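Local coordinates for protein ribosome-binding factor A (PDB 2DYJ) that assists late maturation of the 30S ribosomal subunit, associating with free 30S particles and being required for efficient processing of 16S rRNA, at residues A10-A15 / V36-D41. Numbering follows the deposited sequence.
Sequences AQLKRA and VRLSKD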
ATOM      1  N   ALA A  10       2.406  -6.296   9.165  1.00 21.37           N
ATOM      2  CA  ALA A  10       1.115  -6.969   9.080  1.00 19.92           C
ATOM      3  C   ALA A  10      -0.030  -5.966   9.312  1.00 21.20           C
ATOM      4  O   ALA A  10      -1.048  -5.994   8.611  1.00 20.17           O
ATOM      5  CB  ALA A  10       1.045  -8.100  10.104  1.00 25.93           C
ATOM      6  N   GLN A  11       0.127  -5.071  10.286  1.00 18.35           N
ATOM      7  CA  GLN A  11      -0.910  -4.082  10.547  1.00 23.96           C
ATOM      8  C   GLN A  11      -1.078  -3.135   9.352  1.00 21.63           C
ATOM      9  O   GLN A  11      -2.198  -2.806   8.961  1.00 21.26           O
ATOM     10  CB  GLN A  11      -0.579  -3.246  11.794  1.00 30.48           C
ATOM     11  CG  GLN A  11      -0.485  -4.026  13.098  1.00 35.84           C
ATOM     12  CD  GLN A  11      -0.274  -3.121  14.314  1.00 46.04           C
ATOM     13  OE1 GLN A  11      -0.279  -3.583  15.459  1.00 47.85           O
ATOM     14  NE2 GLN A  11      -0.089  -1.827  14.066  1.00 42.71           N
ATOM     15  N   LEU A  12       0.040  -2.676   8.798  1.00 20.26           N
ATOM     16  CA  LEU A  12       0.011  -1.768   7.654  1.00 18.49           C
ATOM     17  C   LEU A  12      -0.615  -2.429   6.428  1.00 13.74           C
ATOM     18  O   LEU A  12      -1.348  -1.787   5.676  1.00 18.60           O
ATOM     19  CB  LEU A  12       1.436  -1.280   7.315  1.00 16.94           C
ATOM     20  CG  LEU A  12       2.076  -0.292   8.303  1.00 24.79           C
ATOM     21  CD1 LEU A  12       3.579  -0.110   8.005  1.00 22.23           C
ATOM     22  CD2 LEU A  12       1.367   1.036   8.205  1.00 22.70           C
ATOM     23  N   LYS A  13      -0.307  -3.707   6.215  1.00 19.22           N
ATOM     24  CA  LYS A  13      -0.840  -4.450   5.076  1.00 18.04           C
ATOM     25  C   LYS A  13      -2.358  -4.578   5.150  1.00 24.78           C
ATOM     26  O   LYS A  13      -3.072  -4.325   4.167  1.00 24.14           O
ATOM     27  CB  LYS A  13      -0.229  -5.846   5.020  1.00 15.41           C
ATOM     28  CG  LYS A  13      -0.802  -6.732   3.917  1.00 20.58           C
ATOM     29  CD  LYS A  13      -0.051  -8.051   3.851  1.00 28.58           C
ATOM     30  CE  LYS A  13      -0.997  -9.234   3.716  1.00 38.41           C
ATOM     31  NZ  LYS A  13      -1.736  -9.219   2.430  1.00 41.73           N
ATOM     32  N   ARG A  14      -2.859  -4.984   6.312  1.00 22.82           N
ATOM     33  CA  ARG A  14      -4.295  -5.135   6.453  1.00 25.55           C
ATOM     34  C   ARG A  14      -4.955  -3.760   6.353  1.00 18.78           C
ATOM     35  O   ARG A  14      -6.005  -3.614   5.732  1.00 23.84           O
ATOM     36  CB  ARG A  14      -4.636  -5.818   7.785  1.00 27.60           C
ATOM     37  CG  ARG A  14      -6.131  -5.989   8.003  1.00 41.73           C
ATOM     38  CD  ARG A  14      -6.448  -6.846   9.228  1.00 47.94           C
ATOM     39  NE  ARG A  14      -7.423  -7.891   8.908  1.00 52.77           N
ATOM     40  CZ  ARG A  14      -7.121  -9.050   8.326  1.00 53.69           C
ATOM     41  NH1 ARG A  14      -5.864  -9.330   8.004  1.00 56.47           N
ATOM     42  NH2 ARG A  14      -8.076  -9.925   8.050  1.00 58.58           N
ATOM     43  N   ALA A  15      -4.318  -2.739   6.919  1.00 20.13           N
ATOM     44  CA  ALA A  15      -4.879  -1.387   6.874  1.00 17.53           C
ATOM     45  C   ALA A  15      -4.946  -0.813   5.459  1.00 20.57           C
ATOM     46  O   ALA A  15      -5.957  -0.237   5.043  1.00 17.94           O
ATOM     47  CB  ALA A  15      -4.063  -0.447   7.782  1.00 20.42           C
ATOM     48  N   VAL A  36       3.790  -6.264   1.980  1.00 16.50           N
ATOM     49  CA  VAL A  36       4.397  -4.947   2.158  1.00 13.95           C
ATOM     50  C   VAL A  36       5.712  -5.194   2.862  1.00 20.23           C
ATOM     51  O   VAL A  36       5.873  -6.197   3.564  1.00 22.72           O
ATOM     52  CB  VAL A  36       3.526  -3.981   3.013  1.00 11.13           C
ATOM     53  CG1 VAL A  36       2.132  -3.874   2.398  1.00 15.17           C
ATOM     54  CG2 VAL A  36       3.445  -4.458   4.471  1.00 22.34           C
ATOM     55  N   ARG A  37       6.661  -4.292   2.662  1.00 18.01           N
ATOM     56  CA  ARG A  37       7.959  -4.404   3.307  1.00 14.58           C
ATOM     57  C   ARG A  37       8.379  -2.985   3.658  1.00 15.16           C
ATOM     58  O   ARG A  37       8.410  -2.112   2.794  1.00 12.23           O
ATOM     59  CB  ARG A  37       8.962  -5.042   2.349  1.00 17.77           C
ATOM     60  CG  ARG A  37      10.363  -5.185   2.922  1.00 31.34           C
ATOM     61  CD  ARG A  37      11.346  -5.542   1.814  1.00 40.41           C
ATOM     62  NE  ARG A  37      11.338  -4.522   0.763  1.00 48.61           N
ATOM     63  CZ  ARG A  37      12.009  -4.615  -0.380  1.00 54.18           C
ATOM     64  NH1 ARG A  37      12.751  -5.689  -0.632  1.00 53.29           N
ATOM     65  NH2 ARG A  37      11.934  -3.632  -1.274  1.00 56.93           N
ATOM     66  N   LEU A  38       8.671  -2.752   4.932  1.00 15.33           N
ATOM     67  CA  LEU A  38       9.074  -1.424   5.393  1.00 16.41           C
ATOM     68  C   LEU A  38      10.590  -1.288   5.322  1.00 18.91           C
ATOM     69  O   LEU A  38      11.310  -2.258   5.573  1.00 14.74           O
ATOM     70  CB  LEU A  38       8.593  -1.228   6.837  1.00 27.88           C
ATOM     71  CG  LEU A  38       8.433   0.176   7.420  1.00 28.57           C
ATOM     72  CD1 LEU A  38       7.489   1.000   6.572  1.00 27.30           C
ATOM     73  CD2 LEU A  38       7.900   0.059   8.849  1.00 33.27           C
ATOM     74  N   SER A  39      11.078  -0.101   4.958  1.00 15.95           N
ATOM     75  CA  SER A  39      12.518   0.131   4.900  1.00 19.51           C
ATOM     76  C   SER A  39      13.087   0.063   6.321  1.00 20.59           C
ATOM     77  O   SER A  39      12.362   0.237   7.306  1.00 19.71           O
ATOM     78  CB  SER A  39      12.831   1.504   4.256  1.00 15.01           C
ATOM     79  OG  SER A  39      12.207   2.582   4.943  1.00 17.32           O
ATOM     80  N   LYS A  40      14.385  -0.201   6.418  1.00 21.55           N
ATOM     81  CA  LYS A  40      15.076  -0.325   7.705  1.00 23.64           C
ATOM     82  C   LYS A  40      14.686   0.726   8.739  1.00 22.82           C
ATOM     83  O   LYS A  40      14.466   0.411   9.906  1.00 25.15           O
ATOM     84  CB  LYS A  40      16.593  -0.250   7.491  1.00 29.45           C
ATOM     85  CG  LYS A  40      17.137  -1.221   6.456  1.00 42.42           C
ATOM     86  CD  LYS A  40      18.584  -0.875   6.101  1.00 52.83           C
ATOM     87  CE  LYS A  40      19.129  -1.773   4.999  1.00 54.09           C
ATOM     88  NZ  LYS A  40      20.494  -1.350   4.565  1.00 60.06           N
ATOM     89  N   ASP A  41      14.592   1.976   8.301  1.00 22.44           N
ATOM     90  CA  ASP A  41      14.275   3.081   9.192  1.00 18.68           C
ATOM     91  C   ASP A  41      12.811   3.489   9.210  1.00 21.14           C
ATOM     92  O   ASP A  41      12.456   4.502   9.815  1.00 18.75           O
ATOM     93  CB  ASP A  41      15.142   4.282   8.801  1.00 27.98           C
ATOM     94  CG  ASP A  41      14.818   4.804   7.401  1.00 35.77           C
ATOM     95  OD1 ASP A  41      14.299   4.033   6.547  1.00 25.20           O
ATOM     96  OD2 ASP A  41      15.096   5.994   7.154  1.00 46.67           O
TER
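Val-36, on edge strand 32-38, meets helix 5-21 with both methyl groups. Val-36 CG1 lies 4.0 Å from Lys-13 CA and as near to Lys-13 CB, which Val-36 CG2 also meets at 4.0 Å, so the valine fork rests against the root of the lysine. Beyond that root the lysine leaves the contact: CG is anti to the backbone N (chi1 176°), and bends at the third and fourth torsions carry the ammonium end away from the strand.

A second apolar touch lies deeper, where one branch from each leucine meets at the methyl ends, Leu-12 CD1 standing 4.3 Å from Leu-38 CD1. Leu-45 of strand 44-50 touches both leucines and Val-36, while Val-77 packs on Leu-12 and Leu-8 on Leu-38, making the pair part of the layer between helix and sheet.

The polar bonds are of two kinds. The backbone N of Leu-38 donates to Glu-9 OE2, tying the strand to the same helix one turn before Lys-13; beyond the strand, Ser-39 OG donates to Asp-41 OD1 (3.0 Å) within the turn itself, apart from the helix.

With no hydrogen bond joining the two segments, their fit rests on aliphatic packing in this KH-type domain, and Glu-9 supplies a directional tie alongside.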